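Local coordinates for hypothetical protein PH0495 (Pyrococcus horikoshii, PDB 1X3L) that catalyses the ATP-dependent phosphorylation of D-glycerate to 2-phosphoglycerate, as a glycerate 2-kinase that also accepts other nucleotides or pyrophosphate as phosphate donor, at residues A[5-10]-A[378-383]; A[35-38]-A[43-46]; A[80-85]-A[100-105]. One frame throughout, in Å; residues are numbered along the deposited sequence.

Interaction 1 of 3, residues A[5-10]-A[378-383]; sequences DIREIG and GGIVDG
On the mixed sheet that contains strand 378-382, a strand within the MOFRL family region, the first turn of helix 6-20 meets the strand through a salt bridge between R7 and D382. R7 NH2 lies 3.1 Å from D382 OD2 and donates a hydrogen bond to it, with an angle of 141° at the hydrogen. The bond is not made flat: the guanidinium and carboxylate planes stand 66° apart, and NH2 meets OD2 from above the carboxylate plane. The backbones stay well separated, their closest CA atoms, R7 and D382, being 8.2 Å apart, and the long arginine spans the distance. Its chain turns at the third torsion (chi3 -55°), which brings the guanidinium over I380. There I380 CD1 sits 4.1 Å above one face, toward the rim, while I380 CG2 comes 3.9 Å from R7 NH1. A water at the guanidinium edge accepts from R7 NH2 at 2.6 Å and donates to I380 O at 2.9 Å, so the same nitrogen is tied both to the aspartate and, through the water, to the strand backbone. D382 OD1 is also hydrogen-bonded to T384 OG1, and the side chain caps a backbone N in the turn that leads into helix 385-391. R7 NH1 makes a weak hydrogen bond to G413 O. I380 packs on V363, joining strand 378-382 to strand 359-366. Beside R7 in the helix, I6 packs on L361 of strand 359-366 and, with I9, on I432 of strand 427-435, so helix 6-20 lies against this sheet.

Interaction 2 of 3, residues A[35-38]-A[43-46]; sequences DDKI and KEFE
K37 and E46 lie side by side and point the same way, and the lysine can be followed along its neighbour. K37 CB is 3.8 Å from F45 O. CG passes E44 OE2, and the bend at the second torsion (chi2 -65°) carries K37 CD past it as well, 3.4 Å from E44 OE2; CD also comes near E46 CA. Beyond it, CE approaches E46 CG. K37 NZ ends against E46 CG, 3.0 Å away, and makes a salt bridge with E46 OE1 at 3.5 Å, the ammonium lying alongside the glutamate chain. The opposite charge of E44 OE2 is near but not paired with NZ. E46 OE2 has its own salt bridge to K48, and D36 OD1 lies 4.1 Å from E46 OE1, a like charge that the lysine probably helps to offset. These residues belong to the antiparallel beta hairpin of strands 37-40 and 43-46, in which K37 and E46 form a non-hydrogen-bonded pair and I38 and F45 the adjoining hydrogen-bonded one. I38 N donates to F45 O and F45 N to I38 O, each at 2.7 Å. The I38 oxygen also lies at the edge of the F45 ring, in its plane. On the I38 and F45 face, the F45 side chain packs on I190 and F263, and its ring meets that of H261 edge-to-face.

Interaction 3 of 3, residues A[80-85]-A[100-105]; sequences TKYGYG and IPDEKS
A single side-chain hydrogen bond carries the contact between Y82, in the type II turn from K81 to Y84, and D102, the N-cap of helix 103-118. Y82 OH donates to D102 OD2 over a very short 2.5 Å. The carboxylate oxygen lies at the edge of the ring, in its plane, and the two side chains come from opposite directions, with ring and carboxylate planes 44° apart.

The second kind of interaction is capping. D102 OD1 accepts from K104 N at 2.6 Å and from S105 N at 3.3 Å, the two amides arriving from opposite faces of the carboxylate plane. With chi1 at 61°, D102 CG sits between its own backbone N and carbonyl carbon, which turns the carboxylate back over the first helical turn. S105 OG accepts from D102 N at 3.2 Å, completing a capping box, and also bonds A135 O.

Backbone hydrogen bonds shape the turn that presents the tyrosine: Y84 N bonds K81 O, and G83 N bonds the E95 carboxylate. The Y82 side chain is about 10 Å from that of K58, which by similarity binds substrate.

Van der Waals contact is slight: K104 CG approaches Y82 OH to 3.5 Å, beside the aspartate.

Were D102 replaced by alanine, the Y82 hydroxyl would probably lose its acceptor and the amides of K104 and S105 their side-chain cap. Because one oxygen is used for the helix and the other for the phenol, the helix start and the turn share one carboxylate, whose negative charge is likely to be stabilised by the amides and the hydroxyl together.

Overall arrangement
None of the three contacts is a deep core contact, and they share no helix or strand. Interaction 1 joins residues far apart in sequence, and the loop it closes contains the other two. It is partly buried and rests on a salt bridge backed by isoleucine. Interaction 2, a local hairpin, has backbone bonds and a buried isoleucine–phenylalanine face, with charged side chains on the exposed face. Interaction 3 lies at the surface and depends on a tyrosine–aspartate bond. Interactions 2 and 3 both lie in the DUF4147 region of the sequence, yet their nearest atoms are about 23 Å apart; interactions 1 and 3 lie on opposite sides of the chain's centre, their own centres 39 Å apart.

Interaction 1 of 3, residues A[5-10]-A[378-383]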
# COMPACT_ATOMS: atom_id res chain seq x y z
N ASP A 5 -23.27 18.70 -9.78
CA ASP A 5 -23.31 19.24 -8.42
C ASP A 5 -21.91 18.96 -7.88
O ASP A 5 -21.20 18.11 -8.40
CB ASP A 5 -24.34 18.50 -7.56
CG ASP A 5 -25.77 18.75 -8.00
OD1 ASP A 5 -26.11 19.91 -8.32
OD2 ASP A 5 -26.56 17.78 -8.01
N ILE A 6 -21.52 19.68 -6.83
CA ILE A 6 -20.19 19.47 -6.27
C ILE A 6 -20.04 18.04 -5.74
O ILE A 6 -18.94 17.49 -5.75
CB ILE A 6 -19.91 20.52 -5.14
CG1 ILE A 6 -18.43 20.50 -4.77
CG2 ILE A 6 -20.79 20.25 -3.92
CD1 ILE A 6 -18.00 21.71 -3.93
N ARG A 7 -21.13 17.42 -5.31
CA ARG A 7 -21.09 16.06 -4.79
C ARG A 7 -20.81 15.01 -5.86
O ARG A 7 -20.06 14.06 -5.62
CB ARG A 7 -22.39 15.71 -4.07
CG ARG A 7 -22.41 14.29 -3.51
CD ARG A 7 -23.38 14.17 -2.36
NE ARG A 7 -23.06 15.15 -1.33
CZ ARG A 7 -22.99 14.89 -0.03
NH1 ARG A 7 -23.22 13.66 0.42
NH2 ARG A 7 -22.67 15.86 0.82
N GLU A 8 -21.41 15.17 -7.04
CA GLU A 8 -21.15 14.23 -8.13
C GLU A 8 -19.68 14.33 -8.50
O GLU A 8 -19.03 13.34 -8.79
CB GLU A 8 -22.02 14.54 -9.35
CG GLU A 8 -21.50 13.88 -10.64
CD GLU A 8 -22.47 13.99 -11.82
OE1 GLU A 8 -23.42 14.79 -11.76
OE2 GLU A 8 -22.28 13.26 -12.82
N ILE A 9 -19.15 15.55 -8.49
CA ILE A 9 -17.74 15.75 -8.82
C ILE A 9 -16.87 15.02 -7.80
O ILE A 9 -15.97 14.26 -8.17
CB ILE A 9 -17.37 17.24 -8.84
CG1 ILE A 9 -18.07 17.93 -10.01
CG2 ILE A 9 -15.85 17.40 -8.95
CD1 ILE A 9 -17.94 19.45 -10.01
N GLY A 10 -17.15 15.26 -6.52
CA GLY A 10 -16.38 14.61 -5.48
C GLY A 10 -16.39 13.09 -5.59
O GLY A 10 -15.34 12.45 -5.52
N GLY A 378 -15.20 6.26 4.85
CA GLY A 378 -14.86 7.59 5.31
C GLY A 378 -16.05 8.52 5.38
O GLY A 378 -17.19 8.06 5.52
N GLY A 379 -15.81 9.82 5.29
CA GLY A 379 -16.89 10.78 5.35
C GLY A 379 -16.89 11.76 4.19
O GLY A 379 -15.88 11.95 3.52
N ILE A 380 -18.04 12.36 3.94
CA ILE A 380 -18.17 13.33 2.86
C ILE A 380 -19.11 14.42 3.38
O ILE A 380 -20.24 14.15 3.77
CB ILE A 380 -18.72 12.67 1.56
CG1 ILE A 380 -18.91 13.72 0.47
CG2 ILE A 380 -20.02 11.92 1.84
CD1 ILE A 380 -19.24 13.13 -0.92
N VAL A 381 -18.61 15.66 3.39
CA VAL A 381 -19.36 16.79 3.90
C VAL A 381 -19.24 17.99 2.98
O VAL A 381 -18.29 18.09 2.20
CB VAL A 381 -18.83 17.21 5.30
CG1 VAL A 381 -19.02 16.07 6.31
CG2 VAL A 381 -17.34 17.56 5.20
N ASP A 382 -20.19 18.91 3.06
CA ASP A 382 -20.14 20.11 2.25
C ASP A 382 -20.49 21.32 3.10
O ASP A 382 -20.58 21.22 4.32
CB ASP A 382 -21.08 20.00 1.04
CG ASP A 382 -22.51 19.70 1.42
OD1 ASP A 382 -22.99 20.27 2.43
OD2 ASP A 382 -23.16 18.90 0.71
N GLY A 383 -20.68 22.47 2.45
CA GLY A 383 -21.00 23.70 3.16
C GLY A 383 -22.35 23.74 3.87
O GLY A 383 -22.62 24.67 4.64
O HOH W 1 -22.93 15.20 3.29

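Interaction 2 of 3, residues A[35-38]-A[43-46]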
# COMPACT_ATOMS: atom_id res chain seq x y z
N ASP A 35 4.29 -5.82 -30.16
CA ASP A 35 4.21 -7.09 -30.86
C ASP A 35 5.41 -7.89 -30.39
O ASP A 35 5.39 -9.12 -30.35
CB ASP A 35 4.26 -6.92 -32.39
CG ASP A 35 4.14 -8.25 -33.12
OD1 ASP A 35 5.06 -9.08 -33.02
OD2 ASP A 35 3.10 -8.45 -33.80
N ASP A 36 6.46 -7.17 -30.01
CA ASP A 36 7.68 -7.80 -29.54
C ASP A 36 8.26 -6.98 -28.40
O ASP A 36 9.26 -7.36 -27.79
CB ASP A 36 8.68 -7.89 -30.69
CG ASP A 36 9.82 -8.85 -30.40
OD1 ASP A 36 10.75 -8.94 -31.23
OD2 ASP A 36 9.77 -9.51 -29.34
N LYS A 37 7.62 -5.85 -28.10
CA LYS A 37 8.10 -4.97 -27.05
C LYS A 37 7.13 -4.84 -25.88
O LYS A 37 5.91 -4.86 -26.06
CB LYS A 37 8.37 -3.57 -27.62
CG LYS A 37 9.23 -3.57 -28.89
CD LYS A 37 10.64 -4.08 -28.63
CE LYS A 37 11.46 -4.10 -29.92
NZ LYS A 37 12.87 -4.54 -29.70
N ILE A 38 7.68 -4.71 -24.68
CA ILE A 38 6.90 -4.53 -23.46
C ILE A 38 7.31 -3.17 -22.92
O ILE A 38 8.49 -2.94 -22.64
CB ILE A 38 7.22 -5.61 -22.41
CG1 ILE A 38 6.81 -6.98 -22.94
CG2 ILE A 38 6.49 -5.30 -21.11
CD1 ILE A 38 7.10 -8.12 -21.98
N LYS A 43 9.54 2.65 -19.96
CA LYS A 43 10.73 1.83 -20.17
C LYS A 43 10.40 0.68 -21.12
O LYS A 43 9.52 -0.14 -20.83
CB LYS A 43 11.23 1.28 -18.84
CG LYS A 43 12.62 0.64 -18.88
CD LYS A 43 13.72 1.68 -19.04
CE LYS A 43 15.11 1.05 -18.93
NZ LYS A 43 15.36 0.02 -19.98
N GLU A 44 11.10 0.62 -22.25
CA GLU A 44 10.85 -0.41 -23.25
C GLU A 44 11.75 -1.64 -23.10
O GLU A 44 12.94 -1.52 -22.85
CB GLU A 44 11.02 0.18 -24.65
CG GLU A 44 10.47 -0.69 -25.77
CD GLU A 44 10.67 -0.09 -27.15
OE1 GLU A 44 10.32 1.10 -27.34
OE2 GLU A 44 11.17 -0.81 -28.04
N PHE A 45 11.15 -2.82 -23.25
CA PHE A 45 11.88 -4.08 -23.15
C PHE A 45 11.53 -4.94 -24.35
O PHE A 45 10.37 -5.07 -24.72
CB PHE A 45 11.50 -4.85 -21.88
CG PHE A 45 11.74 -4.10 -20.61
CD1 PHE A 45 10.79 -3.21 -20.13
CD2 PHE A 45 12.92 -4.28 -19.90
CE1 PHE A 45 11.01 -2.50 -18.95
CE2 PHE A 45 13.15 -3.58 -18.72
CZ PHE A 45 12.20 -2.69 -18.24
N GLU A 46 12.55 -5.54 -24.96
CA GLU A 46 12.34 -6.40 -26.12
C GLU A 46 12.11 -7.83 -25.65
O GLU A 46 12.83 -8.33 -24.79
CB GLU A 46 13.56 -6.35 -27.04
CG GLU A 46 13.38 -7.13 -28.33
CD GLU A 46 14.62 -7.09 -29.21
OE1 GLU A 46 14.55 -7.59 -30.35
OE2 GLU A 46 15.65 -6.55 -28.76

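Interaction 3 of 3, residues A[80-85]-A[100-105]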
# COMPACT_ATOMS: atom_id res chain seq x y z
N THR A 80 -0.94 -16.25 -2.56
CA THR A 80 -1.84 -15.30 -1.90
C THR A 80 -2.48 -15.89 -0.65
O THR A 80 -2.26 -17.06 -0.32
CB THR A 80 -2.94 -14.84 -2.89
OG1 THR A 80 -3.68 -13.75 -2.31
CG2 THR A 80 -3.90 -15.99 -3.21
N LYS A 81 -3.27 -15.08 0.04
CA LYS A 81 -3.95 -15.51 1.27
C LYS A 81 -5.04 -16.55 1.03
O LYS A 81 -5.56 -16.68 -0.08
CB LYS A 81 -4.56 -14.30 1.98
CG LYS A 81 -3.56 -13.37 2.62
CD LYS A 81 -4.27 -12.19 3.30
CE LYS A 81 -5.26 -12.64 4.36
NZ LYS A 81 -4.61 -13.38 5.48
N TYR A 82 -5.38 -17.28 2.08
CA TYR A 82 -6.43 -18.29 2.00
C TYR A 82 -7.75 -17.60 1.68
O TYR A 82 -8.13 -16.64 2.33
CB TYR A 82 -6.54 -19.04 3.34
CG TYR A 82 -5.33 -19.90 3.65
CD1 TYR A 82 -5.00 -20.99 2.85
CD2 TYR A 82 -4.51 -19.60 4.74
CE1 TYR A 82 -3.87 -21.76 3.12
CE2 TYR A 82 -3.38 -20.37 5.02
CZ TYR A 82 -3.06 -21.45 4.20
OH TYR A 82 -1.94 -22.20 4.46
N GLY A 83 -8.43 -18.10 0.65
CA GLY A 83 -9.70 -17.51 0.25
C GLY A 83 -9.56 -16.59 -0.95
O GLY A 83 -10.53 -16.37 -1.68
N TYR A 84 -8.37 -16.03 -1.15
CA TYR A 84 -8.12 -15.12 -2.26
C TYR A 84 -7.98 -15.86 -3.58
O TYR A 84 -7.84 -15.24 -4.64
CB TYR A 84 -6.92 -14.22 -1.93
CG TYR A 84 -7.17 -13.26 -0.78
CD1 TYR A 84 -7.65 -13.72 0.45
CD2 TYR A 84 -6.94 -11.89 -0.93
CE1 TYR A 84 -7.89 -12.84 1.50
CE2 TYR A 84 -7.17 -11.01 0.12
CZ TYR A 84 -7.65 -11.48 1.33
OH TYR A 84 -7.88 -10.61 2.37
N GLY A 85 -8.02 -17.18 -3.51
CA GLY A 85 -7.90 -18.05 -4.68
C GLY A 85 -7.91 -17.47 -6.08
O GLY A 85 -6.91 -16.90 -6.52
N ILE A 100 0.96 -14.83 9.73
CA ILE A 100 1.98 -15.77 10.19
C ILE A 100 2.23 -16.79 9.09
O ILE A 100 1.30 -17.46 8.63
CB ILE A 100 1.55 -16.50 11.47
CG1 ILE A 100 1.30 -15.48 12.58
CG2 ILE A 100 2.64 -17.48 11.90
CD1 ILE A 100 0.85 -16.10 13.89
N PRO A 101 3.49 -16.91 8.65
CA PRO A 101 3.84 -17.86 7.60
C PRO A 101 3.64 -19.32 7.99
O PRO A 101 3.79 -19.68 9.16
CB PRO A 101 5.31 -17.54 7.33
CG PRO A 101 5.81 -17.16 8.69
CD PRO A 101 4.69 -16.26 9.20
N ASP A 102 3.28 -20.15 7.02
CA ASP A 102 3.11 -21.57 7.26
C ASP A 102 3.82 -22.35 6.16
O ASP A 102 4.52 -21.75 5.33
CB ASP A 102 1.62 -21.97 7.33
CG ASP A 102 0.87 -21.69 6.04
OD1 ASP A 102 1.45 -21.84 4.95
OD2 ASP A 102 -0.32 -21.34 6.13
N GLU A 103 3.64 -23.66 6.13
CA GLU A 103 4.31 -24.48 5.13
C GLU A 103 3.97 -24.12 3.69
O GLU A 103 4.77 -24.35 2.78
CB GLU A 103 4.03 -25.97 5.38
CG GLU A 103 4.67 -26.49 6.66
CD GLU A 103 6.14 -26.12 6.76
OE1 GLU A 103 6.90 -26.39 5.80
OE2 GLU A 103 6.55 -25.58 7.81
N LYS A 104 2.78 -23.56 3.46
CA LYS A 104 2.40 -23.17 2.11
C LYS A 104 3.23 -21.98 1.65
O LYS A 104 3.51 -21.83 0.46
CB LYS A 104 0.91 -22.85 2.06
CG LYS A 104 0.01 -24.06 2.28
CD LYS A 104 0.19 -25.10 1.18
CE LYS A 104 -0.54 -26.40 1.49
NZ LYS A 104 -2.02 -26.22 1.64
N SER A 105 3.63 -21.13 2.59
CA SER A 105 4.45 -19.96 2.28
C SER A 105 5.77 -20.46 1.71
O SER A 105 6.28 -19.92 0.73
CB SER A 105 4.73 -19.14 3.54
OG SER A 105 3.53 -18.72 4.15